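Local coordinates for BH2331 protein (Bacillus halodurans, PDB 1VL5) that probably transfers a methyl group from S-adenosylmethionine to a substrate, as members of the class I methyltransferase superfamily do, at residues A112-S124 and S163-L177. Residues are numbered along the deposited sequence; the frame is centred on the assembly and turned at random.
Sequences AAHHFPNPASFVS and SHHRAWKKSDWLKML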
ATOM      1  N   ALA A 112      -1.332  -0.545   2.080  1.00 29.21           N
ATOM      2  CA  ALA A 112      -1.656  -0.668   3.483  1.00 30.02           C
ATOM      3  C   ALA A 112      -1.108   0.474   4.296  1.00 27.37           C
ATOM      4  O   ALA A 112      -1.669   0.794   5.332  1.00 27.79           O
ATOM      5  CB  ALA A 112      -1.141  -2.079   4.066  1.00 29.86           C
ATOM      6  N   ALA A 113      -0.003   1.063   3.875  1.00 28.20           N
ATOM      7  CA  ALA A 113       0.704   2.000   4.735  1.00 29.77           C
ATOM      8  C   ALA A 113      -0.094   3.285   4.993  1.00 32.82           C
ATOM      9  O   ALA A 113       0.072   3.985   6.031  1.00 29.05           O
ATOM     10  CB  ALA A 113       2.080   2.338   4.142  1.00 31.13           C
ATOM     11  N   HIS A 114      -0.949   3.617   4.036  1.00 30.66           N
ATOM     12  CA  HIS A 114      -1.825   4.758   4.197  1.00 29.33           C
ATOM     13  C   HIS A 114      -2.863   4.614   5.341  1.00 27.26           C
ATOM     14  O   HIS A 114      -3.493   5.582   5.716  1.00 30.95           O
ATOM     15  CB  HIS A 114      -2.507   5.091   2.847  1.00 31.30           C
ATOM     16  CG  HIS A 114      -3.525   4.086   2.423  1.00 31.49           C
ATOM     17  ND1 HIS A 114      -3.224   3.027   1.603  1.00 31.46           N
ATOM     18  CD2 HIS A 114      -4.838   3.980   2.704  1.00 36.58           C
ATOM     19  CE1 HIS A 114      -4.308   2.298   1.413  1.00 38.53           C
ATOM     20  NE2 HIS A 114      -5.301   2.861   2.065  1.00 33.76           N
ATOM     21  N   HIS A 115      -3.007   3.427   5.920  1.00 29.95           N
ATOM     22  CA  HIS A 115      -3.796   3.218   7.147  1.00 29.32           C
ATOM     23  C   HIS A 115      -3.010   3.366   8.469  1.00 29.11           C
ATOM     24  O   HIS A 115      -3.582   3.559   9.559  1.00 29.55           O
ATOM     25  CB  HIS A 115      -4.390   1.809   7.108  1.00 32.42           C
ATOM     26  CG  HIS A 115      -5.428   1.617   6.044  1.00 34.35           C
ATOM     27  ND1 HIS A 115      -6.642   2.250   6.075  1.00 40.85           N
ATOM     28  CD2 HIS A 115      -5.438   0.844   4.937  1.00 43.95           C
ATOM     29  CE1 HIS A 115      -7.360   1.884   5.033  1.00 39.24           C
ATOM     30  NE2 HIS A 115      -6.653   1.027   4.326  1.00 39.88           N
ATOM     31  N   PHE A 116      -1.693   3.239   8.390  1.00 26.38           N
ATOM     32  CA  PHE A 116      -0.845   3.300   9.565  1.00 27.28           C
ATOM     33  C   PHE A 116      -0.864   4.669  10.193  1.00 26.93           C
ATOM     34  O   PHE A 116      -0.640   5.666   9.505  1.00 27.29           O
ATOM     35  CB  PHE A 116       0.608   2.995   9.167  1.00 30.01           C
ATOM     36  CG  PHE A 116       0.837   1.629   8.565  1.00 25.50           C
ATOM     37  CD1 PHE A 116      -0.133   0.643   8.567  1.00 28.09           C
ATOM     38  CD2 PHE A 116       2.082   1.350   7.984  1.00 28.39           C
ATOM     39  CE1 PHE A 116       0.152  -0.607   7.998  1.00 31.75           C
ATOM     40  CE2 PHE A 116       2.358   0.117   7.393  1.00 29.56           C
ATOM     41  CZ  PHE A 116       1.414  -0.857   7.424  1.00 28.51           C
ATOM     42  N   PRO A 117      -1.124   4.752  11.494  1.00 28.54           N
ATOM     43  CA  PRO A 117      -1.121   6.056  12.118  1.00 26.47           C
ATOM     44  C   PRO A 117       0.286   6.663  12.287  1.00 29.43           C
ATOM     45  O   PRO A 117       0.437   7.879  12.331  1.00 29.31           O
ATOM     46  CB  PRO A 117      -1.823   5.796  13.473  1.00 28.67           C
ATOM     47  CG  PRO A 117      -1.647   4.396  13.748  1.00 31.09           C
ATOM     48  CD  PRO A 117      -1.496   3.692  12.448  1.00 26.26           C
ATOM     49  N   ASN A 118       1.312   5.837  12.369  1.00 28.90           N
ATOM     50  CA  ASN A 118       2.683   6.311  12.522  1.00 29.55           C
ATOM     51  C   ASN A 118       3.636   5.594  11.593  1.00 29.26           C
ATOM     52  O   ASN A 118       4.450   4.789  12.033  1.00 31.78           O
ATOM     53  CB  ASN A 118       3.136   6.081  13.952  1.00 32.33           C
ATOM     54  CG  ASN A 118       2.239   6.752  14.956  1.00 31.97           C
ATOM     55  OD1 ASN A 118       2.271   7.979  15.099  1.00 37.19           O
ATOM     56  ND2 ASN A 118       1.467   5.947  15.697  1.00 27.02           N
ATOM     57  N   PRO A 119       3.545   5.880  10.292  1.00 29.41           N
ATOM     58  CA  PRO A 119       4.274   5.058   9.363  1.00 27.55           C
ATOM     59  C   PRO A 119       5.793   5.163   9.441  1.00 26.60           C
ATOM     60  O   PRO A 119       6.480   4.210   9.112  1.00 27.29           O
ATOM     61  CB  PRO A 119       3.747   5.534   8.007  1.00 33.01           C
ATOM     62  CG  PRO A 119       3.404   6.908   8.204  1.00 30.35           C
ATOM     63  CD  PRO A 119       2.786   6.924   9.596  1.00 30.45           C
ATOM     64  N   ALA A 120       6.346   6.280   9.907  1.00 27.25           N
ATOM     65  CA  ALA A 120       7.786   6.304  10.233  1.00 27.41           C
ATOM     66  C   ALA A 120       8.231   5.133  11.166  1.00 28.28           C
ATOM     67  O   ALA A 120       9.349   4.648  11.053  1.00 26.41           O
ATOM     68  CB  ALA A 120       8.173   7.639  10.828  1.00 31.67           C
ATOM     69  N   SER A 121       7.405   4.735  12.137  1.00 27.31           N
ATOM     70  CA  SER A 121       7.774   3.617  13.004  1.00 28.70           C
ATOM     71  C   SER A 121       7.743   2.317  12.303  1.00 26.78           C
ATOM     72  O   SER A 121       8.517   1.415  12.650  1.00 28.68           O
ATOM     73  CB  SER A 121       6.885   3.520  14.256  1.00 28.27           C
ATOM     74  OG  SER A 121       6.813   4.768  14.891  1.00 30.66           O
ATOM     75  N   PHE A 122       6.820   2.161  11.350  1.00 26.44           N
ATOM     76  CA  PHE A 122       6.825   0.975  10.529  1.00 27.26           C
ATOM     77  C   PHE A 122       8.137   0.935   9.709  1.00 29.87           C
ATOM     78  O   PHE A 122       8.790  -0.091   9.622  1.00 25.69           O
ATOM     79  CB  PHE A 122       5.578   0.893   9.625  1.00 30.70           C
ATOM     80  CG  PHE A 122       5.843   0.290   8.296  1.00 20.14           C
ATOM     81  CD1 PHE A 122       5.998  -1.077   8.165  1.00 33.52           C
ATOM     82  CD2 PHE A 122       5.911   1.083   7.160  1.00 28.53           C
ATOM     83  CE1 PHE A 122       6.239  -1.620   6.960  1.00 30.31           C
ATOM     84  CE2 PHE A 122       6.166   0.510   5.914  1.00 31.42           C
ATOM     85  CZ  PHE A 122       6.334  -0.827   5.835  1.00 29.96           C
ATOM     86  N   VAL A 123       8.539   2.066   9.139  1.00 26.06           N
ATOM     87  CA  VAL A 123       9.733   2.086   8.337  1.00 26.31           C
ATOM     88  C   VAL A 123      10.960   1.702   9.153  1.00 29.18           C
ATOM     89  O   VAL A 123      11.766   0.955   8.688  1.00 29.08           O
ATOM     90  CB  VAL A 123       9.956   3.445   7.671  1.00 26.19           C
ATOM     91  CG1 VAL A 123      11.209   3.363   6.849  1.00 29.34           C
ATOM     92  CG2 VAL A 123       8.770   3.803   6.760  1.00 26.60           C
ATOM     93  N   SER A 124      11.101   2.218  10.368  1.00 28.15           N
ATOM     94  CA  SER A 124      12.258   1.884  11.195  1.00 29.47           C
ATOM     95  C   SER A 124      12.205   0.454  11.659  1.00 28.61           C
ATOM     96  O   SER A 124      13.240  -0.222  11.692  1.00 27.11           O
ATOM     97  CB  SER A 124      12.413   2.837  12.392  1.00 32.18           C
ATOM     98  OG  SER A 124      11.280   2.810  13.190  1.00 31.56           O
ATOM     99  N   SER A 163     -11.290   4.769   7.594  1.00 26.69           N
ATOM    100  CA  SER A 163     -10.030   4.283   8.171  1.00 25.91           C
ATOM    101  C   SER A 163      -8.755   4.718   7.427  1.00 26.94           C
ATOM    102  O   SER A 163      -7.661   4.301   7.804  1.00 23.66           O
ATOM    103  CB  SER A 163     -10.065   2.759   8.256  1.00 27.41           C
ATOM    104  OG  SER A 163      -9.773   2.171   6.998  1.00 34.12           O
ATOM    105  N   HIS A 164      -8.891   5.509   6.355  1.00 27.06           N
ATOM    106  CA  HIS A 164      -7.758   6.093   5.661  1.00 28.75           C
ATOM    107  C   HIS A 164      -7.058   7.089   6.585  1.00 31.33           C
ATOM    108  O   HIS A 164      -7.706   7.987   7.143  1.00 31.89           O
ATOM    109  CB  HIS A 164      -8.241   6.808   4.408  1.00 29.21           C
ATOM    110  CG  HIS A 164      -7.179   7.562   3.666  1.00 26.58           C
ATOM    111  ND1 HIS A 164      -6.402   6.978   2.704  1.00 26.87           N
ATOM    112  CD2 HIS A 164      -6.765   8.850   3.751  1.00 22.92           C
ATOM    113  CE1 HIS A 164      -5.595   7.883   2.183  1.00 25.15           C
ATOM    114  NE2 HIS A 164      -5.787   9.028   2.804  1.00 27.13           N
ATOM    115  N   HIS A 165      -5.747   6.946   6.763  1.00 27.10           N
ATOM    116  CA  HIS A 165      -4.995   7.994   7.435  1.00 25.14           C
ATOM    117  C   HIS A 165      -4.394   9.000   6.454  1.00 29.47           C
ATOM    118  O   HIS A 165      -4.804  10.175   6.386  1.00 29.61           O
ATOM    119  CB  HIS A 165      -3.922   7.406   8.341  1.00 27.48           C
ATOM    120  CG  HIS A 165      -3.093   8.456   9.028  1.00 37.03           C
ATOM    121  ND1 HIS A 165      -3.649   9.594   9.567  1.00 38.63           N
ATOM    122  CD2 HIS A 165      -1.761   8.552   9.249  1.00 33.91           C
ATOM    123  CE1 HIS A 165      -2.695  10.349  10.079  1.00 43.84           C
ATOM    124  NE2 HIS A 165      -1.540   9.735   9.913  1.00 28.08           N
ATOM    125  N   ARG A 166      -3.412   8.557   5.678  1.00 29.62           N
ATOM    126  CA  ARG A 166      -2.741   9.478   4.762  1.00 28.90           C
ATOM    127  C   ARG A 166      -1.998   8.756   3.682  1.00 26.19           C
ATOM    128  O   ARG A 166      -1.295   7.784   3.942  1.00 24.74           O
ATOM    129  CB  ARG A 166      -1.779  10.408   5.505  1.00 31.40           C
ATOM    130  CG  ARG A 166      -1.024  11.324   4.600  1.00 30.66           C
ATOM    131  CD  ARG A 166      -0.291  12.459   5.339  1.00 32.85           C
ATOM    132  NE  ARG A 166       0.653  13.139   4.443  1.00 36.71           N
ATOM    133  CZ  ARG A 166       0.295  13.942   3.432  1.00 34.22           C
ATOM    134  NH1 ARG A 166      -0.970  14.162   3.175  1.00 33.29           N
ATOM    135  NH2 ARG A 166       1.210  14.495   2.648  1.00 33.50           N
ATOM    136  N   ALA A 167      -2.234   9.202   2.461  1.00 27.86           N
ATOM    137  CA  ALA A 167      -1.398   8.906   1.309  1.00 28.68           C
ATOM    138  C   ALA A 167      -0.350  10.003   1.250  1.00 30.84           C
ATOM    139  O   ALA A 167      -0.677  11.161   1.055  1.00 27.65           O
ATOM    140  CB  ALA A 167      -2.241   8.883   0.033  1.00 31.12           C
ATOM    141  N   TRP A 168       0.911   9.623   1.465  1.00 28.48           N
ATOM    142  CA  TRP A 168       1.984  10.552   1.636  1.00 26.84           C
ATOM    143  C   TRP A 168       2.543  10.938   0.272  1.00 27.09           C
ATOM    144  O   TRP A 168       2.347  10.202  -0.732  1.00 25.07           O
ATOM    145  CB  TRP A 168       3.060   9.946   2.539  1.00 26.74           C
ATOM    146  CG  TRP A 168       2.559   9.624   3.885  1.00 26.53           C
ATOM    147  CD1 TRP A 168       1.831   8.513   4.245  1.00 27.70           C
ATOM    148  CD2 TRP A 168       2.704  10.407   5.082  1.00 24.75           C
ATOM    149  NE1 TRP A 168       1.523   8.572   5.584  1.00 25.59           N
ATOM    150  CE2 TRP A 168       2.032   9.728   6.114  1.00 27.35           C
ATOM    151  CE3 TRP A 168       3.355  11.595   5.382  1.00 30.31           C
ATOM    152  CZ2 TRP A 168       1.988  10.211   7.423  1.00 26.97           C
ATOM    153  CZ3 TRP A 168       3.278  12.091   6.670  1.00 31.29           C
ATOM    154  CH2 TRP A 168       2.632  11.384   7.680  1.00 31.77           C
ATOM    155  N   LYS A 169       3.185  12.107   0.223  1.00 26.77           N
ATOM    156  CA  LYS A 169       3.911  12.555  -0.973  1.00 26.54           C
ATOM    157  C   LYS A 169       5.067  11.593  -1.212  1.00 28.73           C
ATOM    158  O   LYS A 169       5.607  10.997  -0.267  1.00 27.27           O
ATOM    159  CB  LYS A 169       4.483  13.971  -0.856  1.00 27.67           C
ATOM    160  CG  LYS A 169       3.486  15.091  -0.463  1.00 24.23           C
ATOM    161  CD  LYS A 169       4.263  16.401  -0.293  1.00 28.89           C
ATOM    162  CE  LYS A 169       3.484  17.697   0.084  1.00 32.67           C
ATOM    163  NZ  LYS A 169       2.220  17.862  -0.599  1.00 36.91           N
ATOM    164  N   LYS A 170       5.427  11.438  -2.480  1.00 27.19           N
ATOM    165  CA  LYS A 170       6.644  10.772  -2.833  1.00 24.73           C
ATOM    166  C   LYS A 170       7.854  11.337  -2.081  1.00 25.66           C
ATOM    167  O   LYS A 170       8.666  10.589  -1.597  1.00 24.11           O
ATOM    168  CB  LYS A 170       6.828  10.816  -4.353  1.00 26.88           C
ATOM    169  CG  LYS A 170       5.816   9.974  -5.114  1.00 28.22           C
ATOM    170  CD  LYS A 170       6.089   9.908  -6.635  1.00 23.64           C
ATOM    171  CE  LYS A 170       6.006  11.219  -7.366  1.00 28.83           C
ATOM    172  NZ  LYS A 170       4.564  11.671  -7.486  1.00 27.02           N
ATOM    173  N   SER A 171       7.927  12.662  -1.912  1.00 27.26           N
ATOM    174  CA  SER A 171       8.999  13.292  -1.137  1.00 27.29           C
ATOM    175  C   SER A 171       8.951  12.918   0.337  1.00 28.03           C
ATOM    176  O   SER A 171       9.999  12.833   0.976  1.00 28.96           O
ATOM    177  CB  SER A 171       8.942  14.818  -1.259  1.00 27.33           C
ATOM    178  OG  SER A 171       7.640  15.271  -0.906  1.00 30.64           O
ATOM    179  N   ASP A 172       7.749  12.676   0.861  1.00 26.59           N
ATOM    180  CA  ASP A 172       7.572  12.277   2.256  1.00 26.46           C
ATOM    181  C   ASP A 172       8.185  10.905   2.428  1.00 25.78           C
ATOM    182  O   ASP A 172       8.862  10.654   3.415  1.00 26.07           O
ATOM    183  CB  ASP A 172       6.098  12.183   2.662  1.00 28.14           C
ATOM    184  CG  ASP A 172       5.376  13.538   2.768  1.00 27.80           C
ATOM    185  OD1 ASP A 172       6.016  14.570   3.048  1.00 30.57           O
ATOM    186  OD2 ASP A 172       4.126  13.526   2.575  1.00 28.36           O
ATOM    187  N   TRP A 173       7.920   9.992   1.501  1.00 26.59           N
ATOM    188  CA  TRP A 173       8.504   8.651   1.562  1.00 24.39           C
ATOM    189  C   TRP A 173      10.035   8.658   1.413  1.00 25.22           C
ATOM    190  O   TRP A 173      10.713   7.895   2.064  1.00 27.01           O
ATOM    191  CB  TRP A 173       7.908   7.695   0.502  1.00 28.61           C
ATOM    192  CG  TRP A 173       6.594   7.209   0.879  1.00 29.00           C
ATOM    193  CD1 TRP A 173       5.410   7.473   0.255  1.00 29.95           C
ATOM    194  CD2 TRP A 173       6.288   6.388   1.996  1.00 32.91           C
ATOM    195  NE1 TRP A 173       4.388   6.850   0.921  1.00 29.00           N
ATOM    196  CE2 TRP A 173       4.900   6.178   1.992  1.00 28.55           C
ATOM    197  CE3 TRP A 173       7.063   5.779   2.995  1.00 38.29           C
ATOM    198  CZ2 TRP A 173       4.262   5.430   2.955  1.00 30.29           C
ATOM    199  CZ3 TRP A 173       6.432   5.015   3.941  1.00 34.35           C
ATOM    200  CH2 TRP A 173       5.038   4.833   3.911  1.00 33.87           C
ATOM    201  N   LEU A 174      10.571   9.472   0.516  1.00 27.38           N
ATOM    202  CA  LEU A 174      12.002   9.602   0.390  1.00 27.64           C
ATOM    203  C   LEU A 174      12.667  10.025   1.685  1.00 28.91           C
ATOM    204  O   LEU A 174      13.725   9.478   2.058  1.00 26.92           O
ATOM    205  CB  LEU A 174      12.384  10.635  -0.669  1.00 29.60           C
ATOM    206  CG  LEU A 174      12.016  10.426  -2.139  1.00 35.21           C
ATOM    207  CD1 LEU A 174      12.500  11.642  -2.929  1.00 36.56           C
ATOM    208  CD2 LEU A 174      12.582   9.162  -2.681  1.00 39.38           C
ATOM    209  N   LYS A 175      12.088  11.026   2.342  1.00 30.12           N
ATOM    210  CA  LYS A 175      12.585  11.465   3.663  1.00 29.16           C
ATOM    211  C   LYS A 175      12.461  10.363   4.744  1.00 28.21           C
ATOM    212  O   LYS A 175      13.418  10.091   5.483  1.00 27.96           O
ATOM    213  CB  LYS A 175      11.869  12.734   4.087  1.00 29.21           C
ATOM    214  CG  LYS A 175      12.290  13.939   3.250  1.00 32.71           C
ATOM    215  CD  LYS A 175      11.524  15.244   3.454  1.00 37.16           C
ATOM    216  CE  LYS A 175      12.138  16.415   2.575  1.00 46.98           C
ATOM    217  NZ  LYS A 175      13.730  16.617   2.477  1.00 39.55           N
HETATM  218  N   MSE A 176      11.299   9.721   4.855  1.00 25.37           N
HETATM  219  CA  MSE A 176      11.165   8.600   5.792  1.00 29.07           C
HETATM  220  C   MSE A 176      12.156   7.482   5.558  1.00 26.41           C
HETATM  221  O   MSE A 176      12.700   6.923   6.508  1.00 28.17           O
HETATM  222  CB  MSE A 176       9.723   8.044   5.803  1.00 28.07           C
HETATM  223  CG  MSE A 176       8.770   8.992   6.544  1.00 32.94           C
HETATM  224 SE   MSE A 176       6.963   8.222   6.780  1.00 37.11          SE
HETATM  225  CE  MSE A 176       6.214   8.852   5.061  1.00 28.97           C
ATOM    226  N   LEU A 177      12.413   7.130   4.302  1.00 26.51           N
ATOM    227  CA  LEU A 177      13.342   6.044   4.006  1.00 25.52           C
ATOM    228  C   LEU A 177      14.736   6.436   4.382  1.00 23.94           C
ATOM    229  O   LEU A 177      15.438   5.706   5.065  1.00 26.39           O
ATOM    230  CB  LEU A 177      13.289   5.661   2.537  1.00 26.46           C
ATOM    231  CG  LEU A 177      12.018   4.943   2.055  1.00 31.97           C
ATOM    232  CD1 LEU A 177      12.038   4.936   0.544  1.00 37.03           C
ATOM    233  CD2 LEU A 177      11.902   3.493   2.591  1.00 34.60           C
TER
HETATM  234  O   HOH W   1      -0.188   6.508   7.047  1.00 18.81           O
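H115 sets CG beside its backbone N (chi1 -68°), bringing the ring edge up to S163 although CB points away; ND1 donates to S163 O over 2.9 Å, nearly straight and in the ring plane, though well above the carbonyl plane. H114 places CG between its backbone N and carbonyl carbon (chi1 71°), with CD2 3.4 Å from H164 ND1, the imidazoles meeting rim to rim; H114 ND1 is hydrogen-bonded to D140 OD1 and H164 NE2 to N154 OD1. H114 O is gripped twice, by H165 N at 2.8 Å and R166 N at 3.0 Å. With an alanine at H115, S163 O would probably lose this donor and H114 CD2 the ring face it packs over. A water donates to A113 O and F116 O and accepts from W168 NE1. P119 CG rests 3.6 Å from W168 NE1, and selenomethionine M176, bent at chi3, lays CE over W168 and W173 and SE 3.7 Å from A120 N. V123 CG2 meets the W173 edge in plane at 3.9 Å. Helices 119-124 and 170-177 cross at -45°, W173 and L177 of the latter packing on strand 134-142, consistent with the helical layer flanking a Rossmann-like class I methyltransferase sheet.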